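Local coordinates for protein glycerol kinase, putative (Plasmodium falciparum, PDB 2W41) that probably phosphorylates glycerol with ATP to give sn-glycerol 3-phosphate, the first step of glycerol degradation, and binds ADP, at residues H33-N38 with Y61-E66; K81-T86 with P239-I244. All coordinates share one frame; numbering follows the deposited sequence.

Contact 1 of 2, residues H33-N38 with Y61-E66; sequences HSNNLN and YNLMNE
The edge of the H33 imidazole meets the carboxylate of E66: OE2 lies in the plane of the ring, 3.2 Å from CE1, with ring and carboxylate planes turned 53° apart. The same oxygen takes a weak hydrogen bond from the amide of N35, ND2 to OE2 3.0 Å, bent to 124° at the hydrogen, and here the amide and carboxylate planes are steeply inclined. OE2 of E66 thus sits between two side chains of the strand. The E66 chain does not start out toward the strand; a bend at chi2 (88°) brings its carboxylate round to H33 and N35.

Strand 31-38 forms an edge of the mixed sheet in the N-terminal FGGY domain, of the sugar kinase/Hsp70/actin superfamily, and helix 53-74 packs on that sheet, running nearly antiparallel to the strand. Their local axes come within 8.6 Å. L63, buried, is the apolar centre: its CD2 reaches the backbone N of N36 at 3.5 Å and CB of N35 at 3.7 Å. The L37 and L63 side chains run antiparallel alongside each other, L37 CG to L63 CD2 4.2 Å, and L37 CD1 brushes CB of N62 at 4.4 Å. Further in, L63 also touches V22 on the neighbouring strand 19-25, while on the strand's other face N36 turns away from the helix and its ND2 hydrogen-bonds S19 OG.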
loop_
_atom_site.group_PDB
_atom_site.type_symbol
_atom_site.label_atom_id
_atom_site.label_comp_id
_atom_site.label_asym_id
_atom_site.label_seq_id
_atom_site.Cartn_x
_atom_site.Cartn_y
_atom_site.Cartn_z
ATOM N N HIS B 33 -34.719 1.794 31.387
ATOM C CA HIS B 33 -34.990 0.699 30.429
ATOM C C HIS B 33 -34.778 1.153 28.986
ATOM O O HIS B 33 -35.086 2.307 28.673
ATOM C CB HIS B 33 -36.421 0.176 30.581
ATOM C CG HIS B 33 -36.674 -1.104 29.844
ATOM N ND1 HIS B 33 -37.707 -1.258 28.931
ATOM C CD2 HIS B 33 -36.016 -2.284 29.870
ATOM C CE1 HIS B 33 -37.676 -2.483 28.436
ATOM N NE2 HIS B 33 -36.666 -3.128 28.996
ATOM N N SER B 34 -34.233 0.266 28.135
ATOM C CA SER B 34 -34.232 0.465 26.661
ATOM C C SER B 34 -34.442 -0.804 25.845
ATOM O O SER B 34 -34.161 -1.906 26.310
ATOM C CB SER B 34 -32.989 1.196 26.165
ATOM O OG SER B 34 -31.832 0.397 26.164
ATOM N N ASN B 35 -34.944 -0.649 24.619
ATOM C CA ASN B 35 -35.085 -1.776 23.681
ATOM C C ASN B 35 -35.040 -1.288 22.256
ATOM O O ASN B 35 -35.139 -0.089 22.014
ATOM C CB ASN B 35 -36.386 -2.521 23.909
ATOM C CG ASN B 35 -36.306 -3.996 23.487
ATOM O OD1 ASN B 35 -35.260 -4.496 23.076
ATOM N ND2 ASN B 35 -37.434 -4.695 23.599
ATOM N N ASN B 36 -34.898 -2.194 21.300
ATOM C CA ASN B 36 -34.928 -1.771 19.918
ATOM C C ASN B 36 -35.300 -2.873 18.956
ATOM O O ASN B 36 -35.368 -4.037 19.355
ATOM C CB ASN B 36 -33.632 -1.062 19.477
ATOM C CG ASN B 36 -32.525 -2.027 19.122
ATOM O OD1 ASN B 36 -32.235 -2.953 19.888
ATOM N ND2 ASN B 36 -31.872 -1.796 17.981
ATOM N N LEU B 37 -35.558 -2.463 17.704
ATOM C CA LEU B 37 -36.039 -3.316 16.622
ATOM C C LEU B 37 -35.610 -2.790 15.262
ATOM O O LEU B 37 -36.037 -1.695 14.854
ATOM C CB LEU B 37 -37.579 -3.401 16.629
ATOM C CG LEU B 37 -38.274 -4.440 17.515
ATOM C CD1 LEU B 37 -39.791 -4.288 17.485
ATOM C CD2 LEU B 37 -37.816 -5.891 17.196
ATOM N N ASN B 38 -34.797 -3.579 14.559
ATOM C CA ASN B 38 -34.483 -3.362 13.147
ATOM C C ASN B 38 -35.730 -3.240 12.270
ATOM O O ASN B 38 -36.805 -3.679 12.675
ATOM C CB ASN B 38 -33.566 -4.470 12.653
ATOM C CG ASN B 38 -32.154 -4.381 13.254
ATOM O OD1 ASN B 38 -31.808 -3.451 13.998
ATOM N ND2 ASN B 38 -31.336 -5.343 12.923
ATOM N N TYR B 61 -44.635 1.394 18.135
ATOM C CA TYR B 61 -45.722 0.961 19.025
ATOM C C TYR B 61 -45.370 -0.321 19.813
ATOM O O TYR B 61 -45.658 -0.453 20.997
ATOM C CB TYR B 61 -46.993 0.695 18.233
ATOM C CG TYR B 61 -47.574 1.872 17.508
ATOM C CD1 TYR B 61 -47.396 3.172 17.975
ATOM C CD2 TYR B 61 -48.319 1.682 16.332
ATOM C CE1 TYR B 61 -47.952 4.270 17.297
ATOM C CE2 TYR B 61 -48.876 2.760 15.623
ATOM C CZ TYR B 61 -48.710 4.039 16.108
ATOM O OH TYR B 61 -49.253 5.108 15.426
ATOM N N ASN B 62 -44.767 -1.286 19.142
ATOM C CA ASN B 62 -44.355 -2.469 19.851
ATOM C C ASN B 62 -43.371 -2.211 21.005
ATOM O O ASN B 62 -43.596 -2.701 22.114
ATOM C CB ASN B 62 -43.905 -3.543 18.870
ATOM C CG ASN B 62 -45.107 -4.166 18.120
ATOM O OD1 ASN B 62 -46.275 -3.998 18.546
ATOM N ND2 ASN B 62 -44.833 -4.865 16.993
ATOM N N LEU B 63 -42.325 -1.426 20.747
ATOM C CA LEU B 63 -41.332 -1.055 21.753
ATOM C C LEU B 63 -41.944 -0.239 22.923
ATOM O O LEU B 63 -41.609 -0.472 24.127
ATOM C CB LEU B 63 -40.226 -0.249 21.093
ATOM C CG LEU B 63 -39.373 -0.988 20.078
ATOM C CD1 LEU B 63 -38.690 -0.039 19.080
ATOM C CD2 LEU B 63 -38.369 -1.874 20.833
ATOM N N MET B 64 -42.833 0.703 22.572
ATOM C CA MET B 64 -43.471 1.566 23.546
ATOM C C MET B 64 -44.295 0.719 24.497
ATOM O O MET B 64 -44.273 0.924 25.728
ATOM C CB MET B 64 -44.322 2.625 22.865
ATOM C CG MET B 64 -43.529 3.767 22.253
ATOM S SD MET B 64 -44.522 5.027 21.384
ATOM C CE MET B 64 -45.224 5.952 22.748
ATOM N N ASN B 65 -45.000 -0.272 23.948
ATOM C CA ASN B 65 -45.917 -1.082 24.781
ATOM C C ASN B 65 -45.206 -2.108 25.652
ATOM O O ASN B 65 -45.617 -2.321 26.788
ATOM C CB ASN B 65 -47.035 -1.730 23.957
ATOM C CG ASN B 65 -48.074 -0.732 23.493
ATOM O OD1 ASN B 65 -48.442 0.218 24.197
ATOM N ND2 ASN B 65 -48.568 -0.954 22.306
ATOM N N GLU B 66 -44.144 -2.734 25.128
ATOM C CA GLU B 66 -43.344 -3.675 25.910
ATOM C C GLU B 66 -42.489 -2.987 26.995
ATOM O O GLU B 66 -42.352 -3.532 28.086
ATOM C CB GLU B 66 -42.517 -4.597 25.002
ATOM C CG GLU B 66 -41.029 -4.242 24.835
ATOM C CD GLU B 66 -40.127 -4.867 25.896
ATOM O OE1 GLU B 66 -40.558 -5.890 26.457
ATOM O OE2 GLU B 66 -38.997 -4.348 26.149
#

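Contact 2 of 2, residues K81-T86 with P239-I244; sequences KCIGIT and PDYLNI
A type II beta turn from Y241 to I244, closed by the bond from I244 N to Y241 O (3.1 Å), continues from a short 3-10 segment (239-241), sharing Y241 with it, and brings the chain up to strand 77-87, where the CA atoms of C82 and I244 stand 6.0 Å apart. The turn leads directly into strand 245-251, the parallel neighbour of strand 77-87 in the central sheet of the actin-like N-terminal domain; I83 makes backbone hydrogen bonds with P245 and T247 there, so the contact lies where the two strands begin to pair.

The side chains that meet are apolar. I83 points at the turn, and its CG1, set opposite its own carbonyl carbon (chi1 -57°), carries CD1 outward to the methyl CG2 of I244. The two isoleucines cross at about a right angle. That methyl also rests over the strand backbone, 4.2 Å from CA of C82. Y241, at the start of the turn, also points toward the strand and is buried, against L11 and I68, with M64 O of helix 53-74 as the partner of its hydroxyl. Its ring meets I83 obliquely, CD1 to CD1 at 4.5 Å, whereas CD1 of I83 comes closer to CG2 of I244, at 3.8 Å.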
loop_
_atom_site.group_PDB
_atom_site.type_symbol
_atom_site.label_atom_id
_atom_site.label_comp_id
_atom_site.label_asym_id
_atom_site.label_seq_id
_atom_site.Cartn_x
_atom_site.Cartn_y
_atom_site.Cartn_z
ATOM N N LYS B 81 -43.713 11.194 32.070
ATOM C CA LYS B 81 -44.061 12.594 32.153
ATOM C C LYS B 81 -44.101 13.309 30.806
ATOM O O LYS B 81 -44.958 14.193 30.597
ATOM C CB LYS B 81 -43.088 13.321 33.092
ATOM C CG LYS B 81 -43.405 13.170 34.605
ATOM C CD LYS B 81 -42.548 14.200 35.409
ATOM C CE LYS B 81 -42.995 14.297 36.895
ATOM N NZ LYS B 81 -41.947 14.874 37.834
ATOM N N CYS B 82 -43.199 12.933 29.887
ATOM C CA CYS B 82 -43.139 13.562 28.561
ATOM C C CYS B 82 -42.407 12.679 27.567
ATOM O O CYS B 82 -41.783 11.689 27.988
ATOM C CB CYS B 82 -42.491 14.949 28.666
ATOM S SG CYS B 82 -40.925 14.881 29.447
ATOM N N ILE B 83 -42.497 13.032 26.269
ATOM C CA ILE B 83 -41.825 12.310 25.149
ATOM C C ILE B 83 -40.949 13.194 24.263
ATOM O O ILE B 83 -41.378 14.234 23.818
ATOM C CB ILE B 83 -42.852 11.572 24.252
ATOM C CG1 ILE B 83 -43.693 10.589 25.098
ATOM C CG2 ILE B 83 -42.184 10.929 23.028
ATOM C CD1 ILE B 83 -44.985 10.152 24.454
ATOM N N GLY B 84 -39.705 12.776 24.032
ATOM C CA GLY B 84 -38.755 13.473 23.140
ATOM C C GLY B 84 -38.541 12.607 21.912
ATOM O O GLY B 84 -38.367 11.387 22.034
ATOM N N ILE B 85 -38.599 13.223 20.730
ATOM C CA ILE B 85 -38.322 12.538 19.459
ATOM C C ILE B 85 -37.027 13.026 18.750
ATOM O O ILE B 85 -36.808 14.233 18.567
ATOM C CB ILE B 85 -39.551 12.579 18.502
ATOM C CG1 ILE B 85 -40.637 11.644 19.036
ATOM C CG2 ILE B 85 -39.139 12.154 17.082
ATOM C CD1 ILE B 85 -41.985 12.007 18.684
ATOM N N THR B 86 -36.170 12.070 18.410
ATOM C CA THR B 86 -35.068 12.311 17.510
ATOM C C THR B 86 -35.096 11.217 16.422
ATOM O O THR B 86 -35.828 10.227 16.530
ATOM C CB THR B 86 -33.726 12.421 18.267
ATOM O OG1 THR B 86 -32.707 12.953 17.399
ATOM C CG2 THR B 86 -33.280 11.083 18.884
ATOM N N PRO B 239 -52.156 2.342 24.060
ATOM C CA PRO B 239 -53.229 2.800 24.951
ATOM C C PRO B 239 -52.749 3.418 26.274
ATOM O O PRO B 239 -53.359 4.396 26.764
ATOM C CB PRO B 239 -54.071 1.524 25.190
ATOM C CG PRO B 239 -53.191 0.379 24.823
ATOM C CD PRO B 239 -52.244 0.895 23.789
ATOM N N ASP B 240 -51.653 2.887 26.821
ATOM C CA ASP B 240 -51.106 3.382 28.085
ATOM C C ASP B 240 -50.543 4.820 28.042
ATOM O O ASP B 240 -50.391 5.490 29.102
ATOM C CB ASP B 240 -50.067 2.408 28.601
ATOM C CG ASP B 240 -50.695 1.150 29.204
ATOM O OD1 ASP B 240 -51.932 0.961 29.056
ATOM O OD2 ASP B 240 -49.951 0.347 29.830
ATOM N N TYR B 241 -50.283 5.304 26.818
ATOM C CA TYR B 241 -49.676 6.606 26.608
ATOM C C TYR B 241 -50.662 7.723 26.316
ATOM O O TYR B 241 -50.247 8.847 26.042
ATOM C CB TYR B 241 -48.630 6.528 25.511
ATOM C CG TYR B 241 -47.438 5.667 25.859
ATOM C CD1 TYR B 241 -46.252 6.254 26.274
ATOM C CD2 TYR B 241 -47.495 4.261 25.767
ATOM C CE1 TYR B 241 -45.135 5.483 26.569
ATOM C CE2 TYR B 241 -46.370 3.467 26.088
ATOM C CZ TYR B 241 -45.188 4.103 26.485
ATOM O OH TYR B 241 -44.058 3.385 26.809
ATOM N N LEU B 242 -51.960 7.444 26.430
ATOM C CA LEU B 242 -52.969 8.421 26.098
ATOM C C LEU B 242 -52.793 9.686 26.944
ATOM O O LEU B 242 -52.672 9.625 28.170
ATOM C CB LEU B 242 -54.364 7.827 26.252
ATOM C CG LEU B 242 -55.545 8.796 25.994
ATOM C CD1 LEU B 242 -55.884 8.994 24.502
ATOM C CD2 LEU B 242 -56.787 8.362 26.781
ATOM N N ASN B 243 -52.737 10.820 26.256
ATOM C CA ASN B 243 -52.660 12.140 26.861
ATOM C C ASN B 243 -51.299 12.546 27.432
ATOM O O ASN B 243 -51.174 13.599 28.091
ATOM C CB ASN B 243 -53.785 12.359 27.877
ATOM C CG ASN B 243 -55.146 12.493 27.215
ATOM O OD1 ASN B 243 -55.266 12.978 26.083
ATOM N ND2 ASN B 243 -56.175 12.053 27.909
ATOM N N ILE B 244 -50.283 11.727 27.152
ATOM C CA ILE B 244 -48.900 12.108 27.443
ATOM C C ILE B 244 -48.394 13.074 26.365
ATOM O O ILE B 244 -48.692 12.910 25.144
ATOM C CB ILE B 244 -48.007 10.870 27.615
ATOM C CG1 ILE B 244 -48.404 10.101 28.893
ATOM C CG2 ILE B 244 -46.577 11.276 27.720
ATOM C CD1 ILE B 244 -47.930 8.675 28.924
#

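In the fold
Both contacts belong to the N-terminal FGGY domain and to its six-stranded mixed sheet, with centres about 13 Å apart. Contact 1 closes before contact 2 opens: strand 31-38 meets helix 53-74, the chain then returns to the sheet as strand 77-87, and only some 150 residues later does the loop 239-244 come back to that strand. Helix 53-74 joins the two, since M64 O lies 2.7 Å from Y241 OH, a probable hydrogen bond, and N65 packs on P239. One helix thus spans from the edge strand 31-38 to the turn entering strand 245-251, so that it touches parts of the domain far apart in sequence, away from the ADP site.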